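Local coordinates for TfuA domain-containing protein (Methanosarcina acetivorans, PDB 6XP8) that takes part in peptide backbone thioamidation, probably working together with a YcaO enzyme, at residues 112-117 / 125-130; 49-54 / 75-80. All blocks are in the same frame, centred on the assembly; numbering follows the deposited sequence.

Contact 1 of 2, residues 112-117 / 125-130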
ATOM      1  N   VAL A 112      -6.472  -0.824   0.417  1.00 14.50           N
ATOM      2  CA  VAL A 112      -5.233  -0.099   0.098  1.00 14.58           C
ATOM      3  C   VAL A 112      -5.411   1.177  -0.739  1.00 14.43           C
ATOM      4  O   VAL A 112      -4.481   1.981  -0.827  1.00 14.63           O
ATOM      5  CB  VAL A 112      -4.179  -1.021  -0.564  1.00 14.07           C
ATOM      6  CG1 VAL A 112      -3.559  -1.954   0.466  1.00 13.83           C
ATOM      7  CG2 VAL A 112      -4.772  -1.821  -1.719  1.00 13.93           C
ATOM      8  N   ALA A 113      -6.584   1.363  -1.351  1.00 14.88           N
ATOM      9  CA  ALA A 113      -6.840   2.533  -2.209  1.00 15.16           C
ATOM     10  C   ALA A 113      -6.620   3.863  -1.472  1.00 15.64           C
ATOM     11  O   ALA A 113      -7.046   4.020  -0.320  1.00 15.66           O
ATOM     12  CB  ALA A 113      -8.250   2.480  -2.776  1.00 15.17           C
ATOM     13  N   VAL A 114      -5.926   4.787  -2.138  1.00 16.16           N
ATOM     14  CA  VAL A 114      -5.708   6.162  -1.646  1.00 16.83           C
ATOM     15  C   VAL A 114      -5.911   7.191  -2.753  1.00 17.10           C
ATOM     16  O   VAL A 114      -5.553   6.953  -3.914  1.00 17.26           O
ATOM     17  CB  VAL A 114      -4.302   6.398  -1.011  1.00 17.18           C
ATOM     18  CG1 VAL A 114      -4.230   5.806   0.379  1.00 17.82           C
ATOM     19  CG2 VAL A 114      -3.170   5.858  -1.880  1.00 17.63           C
ATOM     20  N   SER A 115      -6.494   8.330  -2.390  1.00 17.26           N
ATOM     21  CA  SER A 115      -6.495   9.478  -3.288  1.00 17.96           C
ATOM     22  C   SER A 115      -5.099  10.106  -3.254  1.00 18.22           C
ATOM     23  O   SER A 115      -4.422  10.096  -2.219  1.00 17.39           O
ATOM     24  CB  SER A 115      -7.578  10.489  -2.912  1.00 18.52           C
ATOM     25  OG  SER A 115      -7.252  11.150  -1.709  1.00 19.39           O
ATOM     26  N   THR A 116      -4.654  10.615  -4.398  1.00 19.23           N
ATOM     27  CA  THR A 116      -3.292  11.129  -4.520  1.00 21.08           C
ATOM     28  C   THR A 116      -3.268  12.443  -5.284  1.00 22.35           C
ATOM     29  O   THR A 116      -4.196  12.745  -6.044  1.00 22.54           O
ATOM     30  CB  THR A 116      -2.344  10.131  -5.237  1.00 21.07           C
ATOM     31  OG1 THR A 116      -2.842   9.849  -6.553  1.00 21.36           O
ATOM     32  CG2 THR A 116      -2.189   8.824  -4.449  1.00 20.79           C
ATOM     33  N   ASN A 117      -2.208  13.217  -5.053  1.00 24.21           N
ATOM     34  CA  ASN A 117      -1.827  14.320  -5.926  1.00 26.57           C
ATOM     35  C   ASN A 117      -1.327  13.699  -7.236  1.00 28.02           C
ATOM     36  O   ASN A 117      -0.337  12.966  -7.222  1.00 27.17           O
ATOM     37  CB  ASN A 117      -0.736  15.169  -5.262  1.00 27.05           C
ATOM     38  CG  ASN A 117      -0.324  16.373  -6.098  1.00 27.92           C
ATOM     39  OD1 ASN A 117       0.243  16.234  -7.182  1.00 27.69           O
ATOM     40  ND2 ASN A 117      -0.583  17.568  -5.574  1.00 28.46           N
ATOM     41  N   SER A 125      -5.338  11.035   1.016  1.00 19.19           N
ATOM     42  CA  SER A 125      -6.068  10.245   2.000  1.00 18.37           C
ATOM     43  C   SER A 125      -5.200   9.168   2.664  1.00 17.75           C
ATOM     44  O   SER A 125      -4.032   8.984   2.307  1.00 17.82           O
ATOM     45  CB  SER A 125      -7.320   9.638   1.360  1.00 17.91           C
ATOM     46  OG  SER A 125      -6.986   8.621   0.434  1.00 17.41           O
ATOM     47  N   VAL A 126      -5.793   8.474   3.634  1.00 17.54           N
ATOM     48  CA  VAL A 126      -5.131   7.433   4.418  1.00 17.40           C
ATOM     49  C   VAL A 126      -5.695   6.061   4.014  1.00 17.22           C
ATOM     50  O   VAL A 126      -6.920   5.888   3.987  1.00 17.00           O
ATOM     51  CB  VAL A 126      -5.328   7.658   5.939  1.00 18.03           C
ATOM     52  CG1 VAL A 126      -4.599   6.599   6.750  1.00 18.52           C
ATOM     53  CG2 VAL A 126      -4.848   9.042   6.346  1.00 18.51           C
ATOM     54  N   PRO A 127      -4.808   5.085   3.708  1.00 17.13           N
ATOM     55  CA  PRO A 127      -5.295   3.747   3.369  1.00 16.89           C
ATOM     56  C   PRO A 127      -5.895   3.052   4.583  1.00 16.91           C
ATOM     57  O   PRO A 127      -5.421   3.247   5.710  1.00 16.59           O
ATOM     58  CB  PRO A 127      -4.033   3.020   2.908  1.00 17.43           C
ATOM     59  CG  PRO A 127      -2.927   3.698   3.641  1.00 17.60           C
ATOM     60  CD  PRO A 127      -3.332   5.130   3.786  1.00 17.18           C
ATOM     61  N   LEU A 128      -6.939   2.267   4.341  1.00 16.02           N
ATOM     62  CA  LEU A 128      -7.614   1.513   5.388  1.00 15.98           C
ATOM     63  C   LEU A 128      -6.676   0.612   6.198  1.00 15.89           C
ATOM     64  O   LEU A 128      -6.832   0.522   7.412  1.00 16.16           O
ATOM     65  CB  LEU A 128      -8.789   0.712   4.812  1.00 15.80           C
ATOM     66  CG  LEU A 128      -9.766  -0.002   5.756  1.00 15.92           C
ATOM     67  CD1 LEU A 128     -10.349   0.932   6.814  1.00 15.76           C
ATOM     68  CD2 LEU A 128     -10.878  -0.617   4.924  1.00 15.98           C
ATOM     69  N   VAL A 129      -5.705  -0.037   5.536  1.00 15.62           N
ATOM     70  CA  VAL A 129      -4.702  -0.853   6.252  1.00 15.94           C
ATOM     71  C   VAL A 129      -3.917  -0.082   7.323  1.00 15.76           C
ATOM     72  O   VAL A 129      -3.695  -0.615   8.411  1.00 15.32           O
ATOM     73  CB  VAL A 129      -3.738  -1.650   5.325  1.00 15.93           C
ATOM     74  CG1 VAL A 129      -4.486  -2.776   4.619  1.00 16.40           C
ATOM     75  CG2 VAL A 129      -3.017  -0.746   4.337  1.00 16.17           C
ATOM     76  N   ASN A 130      -3.522   1.158   7.006  1.00 15.91           N
ATOM     77  CA  ASN A 130      -2.867   2.065   7.968  1.00 15.84           C
ATOM     78  C   ASN A 130      -3.815   2.434   9.115  1.00 16.14           C
ATOM     79  O   ASN A 130      -3.385   2.500  10.267  1.00 16.10           O
ATOM     80  CB  ASN A 130      -2.359   3.350   7.286  1.00 16.17           C
ATOM     81  CG  ASN A 130      -1.044   3.164   6.525  1.00 16.13           C
ATOM     82  OD1 ASN A 130      -0.616   2.049   6.223  1.00 16.35           O
ATOM     83  ND2 ASN A 130      -0.423   4.283   6.169  1.00 16.20           N
TER
HETATM   84  O   HOH W   1      -7.723   6.056   1.387  1.00 16.25           O
HETATM   85  O   HOH W   2      -8.155   2.416   1.686  1.00 16.40           O
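Two legs of one irregular loop run antiparallel here, and the second leads into the N-terminus of helix 128-140. From Val112 to Ser115 and from Ser125 to Val129 their directions differ by 178°. Neither leg is regular strand, and a serine side chain and two waters join polar atoms between them. Ser125 is the main polar link. Its OG lies between the backbone N and the carbonyl carbon (chi1 70°), and there it accepts the N-H of Ser115 at 2.9 Å (N-H...O 155°). The same OG is hydrogen-bonded to water 1 at 2.8 Å. In return, Ser125 N makes two weak bonds, to Ser115 O at 3.5 Å and to Ser115 OG. An alanine in place of Ser125 would remove its OG and would probably cost Ser115 N its acceptor and water 1 one of its anchors.

Ala113 O is gripped by solvent. Water 1 is 2.7 Å from Ala113 O and also within bonding distance of Val126 O; its two protons must be shared among its acceptors. Water 2 donates to Ala113 O at 2.8 Å and accepts from Leu128 N at 2.9 Å, so it satisfies an N-H in the first turn of the helix, just after the N-cap residue Pro127. Elsewhere, Lys199 NZ bonds to Val112 O, and Asn130 OD1 accepts from Lys199 N.

The apolar part is small. Val114 and Pro127 lie side by side and point the same way, with Val114 CG1 3.6 Å from Pro127 CD. Val112 crosses Val129 obliquely, its CG1 4.1 Å from Val129 CG2.

Contact 2 of 2, residues 49-54 / 75-80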
ATOM      1  N   GLY A  49      -0.075   1.064  -7.855  1.00 13.75           N
ATOM      2  CA  GLY A  49      -0.703   0.991  -9.161  1.00 14.38           C
ATOM      3  C   GLY A  49      -2.111   1.534  -9.119  1.00 15.18           C
ATOM      4  O   GLY A  49      -2.758   1.553  -8.057  1.00 15.33           O
ATOM      5  N   ILE A  50      -2.587   1.981 -10.278  1.00 15.52           N
ATOM      6  CA  ILE A  50      -3.962   2.466 -10.416  1.00 16.80           C
ATOM      7  C   ILE A  50      -4.920   1.280 -10.262  1.00 16.32           C
ATOM      8  O   ILE A  50      -4.667   0.203 -10.812  1.00 15.68           O
ATOM      9  CB  ILE A  50      -4.153   3.243 -11.751  1.00 17.61           C
ATOM     10  CG1 ILE A  50      -3.626   4.678 -11.620  1.00 19.02           C
ATOM     11  CG2 ILE A  50      -5.620   3.344 -12.148  1.00 18.69           C
ATOM     12  CD1 ILE A  50      -2.125   4.826 -11.698  1.00 20.05           C
ATOM     13  N   PHE A  51      -6.001   1.479  -9.506  1.00 16.72           N
ATOM     14  CA  PHE A  51      -6.965   0.404  -9.211  1.00 17.53           C
ATOM     15  C   PHE A  51      -8.157   0.316 -10.161  1.00 18.49           C
ATOM     16  O   PHE A  51      -8.784  -0.740 -10.263  1.00 19.08           O
ATOM     17  CB  PHE A  51      -7.442   0.473  -7.751  1.00 16.94           C
ATOM     18  CG  PHE A  51      -6.360   0.172  -6.751  1.00 16.84           C
ATOM     19  CD1 PHE A  51      -5.812  -1.114  -6.663  1.00 16.89           C
ATOM     20  CD2 PHE A  51      -5.882   1.170  -5.897  1.00 17.10           C
ATOM     21  CE1 PHE A  51      -4.798  -1.395  -5.749  1.00 16.96           C
ATOM     22  CE2 PHE A  51      -4.872   0.893  -4.974  1.00 16.89           C
ATOM     23  CZ  PHE A  51      -4.332  -0.386  -4.906  1.00 16.98           C
ATOM     24  N   PHE A  52      -8.454   1.414 -10.855  1.00 19.70           N
ATOM     25  CA  PHE A  52      -9.571   1.460 -11.806  1.00 20.58           C
ATOM     26  C   PHE A  52      -9.393   0.421 -12.913  1.00 21.04           C
ATOM     27  O   PHE A  52      -8.303   0.291 -13.478  1.00 20.70           O
ATOM     28  CB  PHE A  52      -9.743   2.869 -12.384  1.00 21.37           C
ATOM     29  CG  PHE A  52      -9.875   3.942 -11.337  1.00 22.22           C
ATOM     30  CD1 PHE A  52     -10.854   3.853 -10.336  1.00 23.06           C
ATOM     31  CD2 PHE A  52      -9.023   5.046 -11.346  1.00 23.10           C
ATOM     32  CE1 PHE A  52     -10.969   4.843  -9.364  1.00 22.49           C
ATOM     33  CE2 PHE A  52      -9.136   6.038 -10.377  1.00 23.15           C
ATOM     34  CZ  PHE A  52     -10.112   5.936  -9.390  1.00 23.56           C
ATOM     35  N   ASP A  53     -10.471  -0.318 -13.182  1.00 21.98           N
ATOM     36  CA  ASP A  53     -10.502  -1.436 -14.140  1.00 23.43           C
ATOM     37  C   ASP A  53      -9.825  -1.184 -15.482  1.00 22.39           C
ATOM     38  O   ASP A  53      -9.035  -2.017 -15.937  1.00 22.31           O
ATOM     39  CB  ASP A  53     -11.947  -1.863 -14.405  1.00 26.56           C
ATOM     40  CG  ASP A  53     -12.289  -3.190 -13.778  1.00 29.19           C
ATOM     41  OD1 ASP A  53     -12.501  -3.233 -12.546  1.00 30.41           O
ATOM     42  OD2 ASP A  53     -12.364  -4.187 -14.531  1.00 32.04           O
ATOM     43  N   ARG A  54     -10.134  -0.043 -16.104  1.00 20.99           N
ATOM     44  CA  ARG A  54      -9.622   0.288 -17.441  1.00 19.94           C
ATOM     45  C   ARG A  54      -8.097   0.384 -17.468  1.00 19.05           C
ATOM     46  O   ARG A  54      -7.465   0.028 -18.471  1.00 19.20           O
ATOM     47  CB  ARG A  54     -10.257   1.590 -17.965  1.00 20.51           C
ATOM     48  CG  ARG A  54      -9.859   1.994 -19.386  1.00 20.14           C
ATOM     49  CD  ARG A  54     -10.457   1.049 -20.427  1.00 20.46           C
ATOM     50  NE  ARG A  54      -9.920   1.246 -21.775  1.00 20.08           N
ATOM     51  CZ  ARG A  54      -8.817   0.670 -22.259  1.00 20.50           C
ATOM     52  NH1 ARG A  54      -8.075  -0.136 -21.502  1.00 20.27           N
ATOM     53  NH2 ARG A  54      -8.442   0.914 -23.511  1.00 20.56           N
ATOM     54  N   GLY A  75       4.265  -5.879  -3.200  1.00 13.27           N
ATOM     55  CA  GLY A  75       3.836  -5.660  -1.824  1.00 13.34           C
ATOM     56  C   GLY A  75       3.222  -4.288  -1.618  1.00 13.21           C
ATOM     57  O   GLY A  75       3.169  -3.463  -2.551  1.00 13.53           O
ATOM     58  N   ALA A  76       2.770  -4.059  -0.383  1.00 13.06           N
ATOM     59  CA  ALA A  76       2.220  -2.776   0.119  1.00 13.09           C
ATOM     60  C   ALA A  76       0.822  -2.399  -0.386  1.00 13.28           C
ATOM     61  O   ALA A  76      -0.088  -2.154   0.416  1.00 13.52           O
ATOM     62  CB  ALA A  76       3.204  -1.618  -0.072  1.00 13.41           C
ATOM     63  N   SER A  77       0.661  -2.352  -1.706  1.00 13.14           N
ATOM     64  CA  SER A  77      -0.541  -1.794  -2.312  1.00 13.31           C
ATOM     65  C   SER A  77      -1.021  -2.678  -3.464  1.00 13.16           C
ATOM     66  O   SER A  77      -1.379  -3.833  -3.225  1.00 13.10           O
ATOM     67  CB  SER A  77      -0.265  -0.355  -2.754  1.00 13.48           C
ATOM     68  OG  SER A  77      -1.470   0.376  -2.906  1.00 13.93           O
ATOM     69  N   MET A  78      -1.033  -2.156  -4.697  1.00 13.18           N
ATOM     70  CA  MET A  78      -1.362  -2.984  -5.870  1.00 13.33           C
ATOM     71  C   MET A  78      -0.460  -4.221  -5.962  1.00 13.02           C
ATOM     72  O   MET A  78      -0.916  -5.301  -6.350  1.00 12.64           O
ATOM     73  CB  MET A  78      -1.345  -2.172  -7.180  1.00 13.64           C
ATOM     74  CG  MET A  78      -1.609  -2.990  -8.447  1.00 14.22           C
ATOM     75  SD  MET A  78      -3.181  -3.889  -8.452  1.00 15.00           S
ATOM     76  CE  MET A  78      -4.246  -2.745  -9.327  1.00 14.61           C
ATOM     77  N   GLY A  79       0.807  -4.073  -5.576  1.00 12.98           N
ATOM     78  CA  GLY A  79       1.736  -5.204  -5.572  1.00 13.18           C
ATOM     79  C   GLY A  79       1.336  -6.303  -4.601  1.00 13.24           C
ATOM     80  O   GLY A  79       1.530  -7.488  -4.881  1.00 13.15           O
ATOM     81  N   ALA A  80       0.782  -5.911  -3.458  1.00 13.22           N
ATOM     82  CA  ALA A  80       0.300  -6.873  -2.455  1.00 13.45           C
ATOM     83  C   ALA A  80      -0.914  -7.653  -2.959  1.00 13.74           C
ATOM     84  O   ALA A  80      -0.974  -8.874  -2.810  1.00 14.07           O
ATOM     85  CB  ALA A  80      -0.023  -6.163  -1.152  1.00 13.28           C
TER
HETATM   86  O   HOH W   3      -1.527   1.301  -5.366  1.00 18.10           O
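The C-terminal edge of the parallel sheet holds this contact, at the turn where strand 71-74 passes into helix 78-86. Met78 reaches across from the first turn of that helix. Gly49, which has no side chain, lets Met78 CB come within 3.5 Å of its N. Bends at chi2 and chi3 carry the chain on to Phe51, which it slides past in the opposite direction. Met78 CE ends 3.5 Å from Phe51 CD1 and 3.3 Å from Ile50 O. Met78 SD lies 5.1 Å from the centroid of the Phe51 ring, an oblique Met-aromatic contact.

The loop of Gly49 follows strand 43-46, which neighbours strand 71-74 in the sheet, and helix 59-67 makes the beta-alpha-beta crossover between them. The turn itself reads Gly-Ala-Ser-Met-Gly, with Ser77 in the N-cap position but making no capping bond.

Ser77 OG is anti to the backbone N (chi1 -159°) and meets the edge of the Phe51 ring, 3.6 Å from CZ. It is also hydrogen-bonded to Lys199 NZ and, at 2.6 Å, to water 3. That water accepts the N-H of Gly49 at 2.9 Å. Gly49 O stands 3.7 Å above the centre of one face of the Phe51 ring.

Overall arrangement
Both segments of contact 2 come earlier in the chain than those of contact 1, and the two centres are about 11 Å apart. Each centre is about 8 Å from the centre of the chain. They meet mainly through Val112. Its CG2 touches Phe51 CZ at 3.5 Å, and its CG1 comes equally near Ala76 O. Beside it, Ala113 CA packs 3.8 Å from Phe51 CE2. Lys199 of helix 198-215 bonds to both contacts, so the same amine bridges them a second time. The loop ahead of helix 128-140 is thus tied to the C-terminal edge of the parallel sheet, where alpha/beta folds commonly place their functional sites.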